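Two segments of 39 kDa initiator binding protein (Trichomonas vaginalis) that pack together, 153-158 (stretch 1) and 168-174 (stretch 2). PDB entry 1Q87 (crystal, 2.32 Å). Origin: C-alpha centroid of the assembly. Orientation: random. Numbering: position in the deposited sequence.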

# COMPACT_ATOMS: atom_id res chain seq x y z
N ASN A 153 -7.29 -4.37 -9.34
CA ASN A 153 -6.66 -5.40 -10.18
C ASN A 153 -5.15 -5.41 -10.28
O ASN A 153 -4.58 -6.34 -10.84
N GLU A 154 -4.51 -4.37 -9.76
CA GLU A 154 -3.05 -4.22 -9.75
C GLU A 154 -2.88 -3.54 -8.37
O GLU A 154 -2.51 -2.36 -8.26
N PRO A 155 -3.13 -4.30 -7.29
CA PRO A 155 -3.06 -3.82 -5.91
C PRO A 155 -1.87 -3.03 -5.35
O PRO A 155 -2.06 -2.37 -4.35
N ASN A 156 -0.68 -3.07 -5.97
CA ASN A 156 0.46 -2.28 -5.51
C ASN A 156 0.46 -0.94 -6.24
O ASN A 156 1.38 -0.13 -6.09
N CYS A 157 -0.57 -0.68 -7.04
CA CYS A 157 -0.63 0.57 -7.79
C CYS A 157 -1.62 1.56 -7.18
O CYS A 157 -2.82 1.31 -7.15
N LEU A 158 -1.10 2.68 -6.70
CA LEU A 158 -1.97 3.71 -6.14
C LEU A 158 -2.39 4.65 -7.28
O LEU A 158 -1.55 5.23 -7.98
N LYS A 168 -0.13 7.59 -11.59
CA LYS A 168 0.06 6.28 -11.01
C LYS A 168 1.44 6.07 -10.38
O LYS A 168 2.44 6.50 -10.92
N ILE A 169 1.48 5.41 -9.22
CA ILE A 169 2.77 5.15 -8.55
C ILE A 169 2.72 3.78 -7.86
O ILE A 169 1.76 3.46 -7.16
N TRP A 170 3.75 2.97 -8.09
CA TRP A 170 3.76 1.60 -7.57
C TRP A 170 4.58 1.24 -6.35
O TRP A 170 5.81 1.52 -6.29
N ASN A 171 3.92 0.59 -5.39
CA ASN A 171 4.63 0.13 -4.23
C ASN A 171 5.33 -1.10 -4.73
O ASN A 171 4.73 -1.87 -5.47
N LYS A 172 6.61 -1.27 -4.37
CA LYS A 172 7.36 -2.47 -4.74
C LYS A 172 7.22 -3.39 -3.50
O LYS A 172 7.92 -3.22 -2.50
N PRO A 173 6.32 -4.39 -3.55
CA PRO A 173 6.10 -5.31 -2.42
C PRO A 173 7.26 -6.15 -1.91
O PRO A 173 7.13 -6.76 -0.88
N LEU A 174 8.39 -6.20 -2.62
CA LEU A 174 9.52 -6.98 -2.11
C LEU A 174 10.59 -6.09 -1.44
O LEU A 174 11.59 -6.59 -0.93

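This contact is a short antiparallel strand pairing, entered through a beta turn, in which a tryptophan ring on one face of the sheet is met by the side chains of Glu154, Asn156 and Cys157. It illustrates a general principle: backbone hydrogen bonds and side-chain contacts belong to the same register.

Three main-chain bonds define the register. Leu158 N donates to Ile169 O at 3.0 Å, Ile169 N returns a longer bond to Leu158 O at 3.3 Å, and Asn171 N reaches Asn156 O at 2.7 Å. Between these bonded positions lies the non-hydrogen-bonded pair Cys157 and Trp170, whose side chains share one face, while those of Leu158 and Ile169 share the other. The type I turn from Glu154 to Cys157, closed by Cys157 N to Glu154 O at 2.8 Å, brings the chain into this pairing.

Trp170 adopts chi1 m with chi2 near -103°, and the end of its side chain comes nearer to the partner segment than its CA-to-CB direction alone would suggest. Cys157, with chi1 t, places SG over a face of the indole, 3.9 Å from the centroid of the five-membered ring formed by CG, CD1, NE1, CE2 and CD2, and 30° off its normal; its CB also packs 3.5 Å from Trp170 CD1. The CA-to-CB bond of Lys168, which is exposed, runs sideways; chi1 is m and the rest of the chain is extended, laying its aliphatic CD 3.8 Å from Cys157 SG. Near the plane of the ring lie Glu154 OE1 and Asn156 ND2, the former as a hydrogen-bond acceptor. The CA-to-CB bond of Glu154 points toward the second segment and, with chi1 and chi2 both t, the side chain extends far enough for OE1 to accept a hydrogen bond from Trp170 NE1 at 3.0 Å, giving the indole nitrogen a carboxylate partner.

The CA-to-CB bond of Asn156 also points toward the second segment, with chi1 p. Its ND2 donates to Asn171 O at 3.0 Å, so that main chain and side chain of one residue together engage both the N and the O of Asn171. ND2 also lies near the edge of the indole, 3.7 Å from Trp170 CD1, and Asn156 CB approaches Pro173 CG at 4.2 Å.

On the other face the packing is apolar. Leu158 (chi1 t, chi2 p) sets its CB 4.1 Å from CG2 of Ile169 (chi1 t, chi2 p), whose end leads away from the partner.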

# COMPACT_ATOMS: atom_id res chain seq x y z
CB ASN A 153 -7.20 -5.33 -11.60
CG ASN A 153 -8.48 -6.09 -11.76
OD1 ASN A 153 -8.45 -7.30 -11.99
ND2 ASN A 153 -9.61 -5.40 -11.60
CB GLU A 154 -2.67 -3.31 -10.92
CG GLU A 154 -1.18 -3.19 -11.24
CD GLU A 154 -0.95 -2.68 -12.66
OE1 GLU A 154 0.13 -2.13 -12.95
OE2 GLU A 154 -1.86 -2.84 -13.50
CB PRO A 155 -3.42 -5.05 -5.07
CG PRO A 155 -3.26 -6.21 -5.97
CD PRO A 155 -2.90 -5.74 -7.36
CB ASN A 156 1.81 -2.98 -5.80
CG ASN A 156 2.04 -3.22 -7.28
OD1 ASN A 156 1.09 -3.50 -8.03
ND2 ASN A 156 3.30 -3.15 -7.72
CB CYS A 157 -1.03 0.31 -9.26
SG CYS A 157 -1.21 1.82 -10.27
CB LEU A 158 -1.25 4.51 -5.04
CG LEU A 158 -1.97 5.79 -4.55
CD1 LEU A 158 -3.23 5.38 -3.79
CD2 LEU A 158 -1.02 6.68 -3.67
CB LYS A 168 -0.18 5.21 -12.06
CG LYS A 168 -1.68 5.02 -12.38
CD LYS A 168 -1.89 3.89 -13.37
CE LYS A 168 -3.33 3.86 -13.88
NZ LYS A 168 -3.48 2.86 -14.98
CB ILE A 169 3.08 6.29 -7.57
CG1 ILE A 169 4.42 6.03 -6.90
CG2 ILE A 169 1.92 6.54 -6.65
CD1 ILE A 169 5.58 5.96 -7.90
CB TRP A 170 4.18 0.63 -8.69
CG TRP A 170 3.18 0.54 -9.85
CD1 TRP A 170 2.30 -0.46 -10.08
CD2 TRP A 170 2.99 1.50 -10.91
NE1 TRP A 170 1.57 -0.20 -11.21
CE2 TRP A 170 1.97 1.00 -11.74
CE3 TRP A 170 3.58 2.73 -11.23
CZ2 TRP A 170 1.53 1.68 -12.89
CZ3 TRP A 170 3.15 3.40 -12.36
CH2 TRP A 170 2.13 2.87 -13.18
CB ASN A 171 3.70 -0.26 -3.10
CG ASN A 171 4.46 -0.94 -1.95
OD1 ASN A 171 5.39 -0.36 -1.39
ND2 ASN A 171 4.07 -2.17 -1.60
CB LYS A 172 8.82 -2.12 -4.98
CG LYS A 172 9.03 -1.00 -5.98
CD LYS A 172 8.82 -1.50 -7.40
CE LYS A 172 10.00 -2.37 -7.88
NZ LYS A 172 9.72 -3.03 -9.20
CB PRO A 173 4.91 -6.18 -2.88
CG PRO A 173 4.56 -5.70 -4.26
CD PRO A 173 5.74 -4.92 -4.79
CB LEU A 174 10.19 -7.78 -3.23
CG LEU A 174 9.28 -8.67 -4.07
CD1 LEU A 174 10.06 -9.36 -5.22
CD2 LEU A 174 8.64 -9.68 -3.15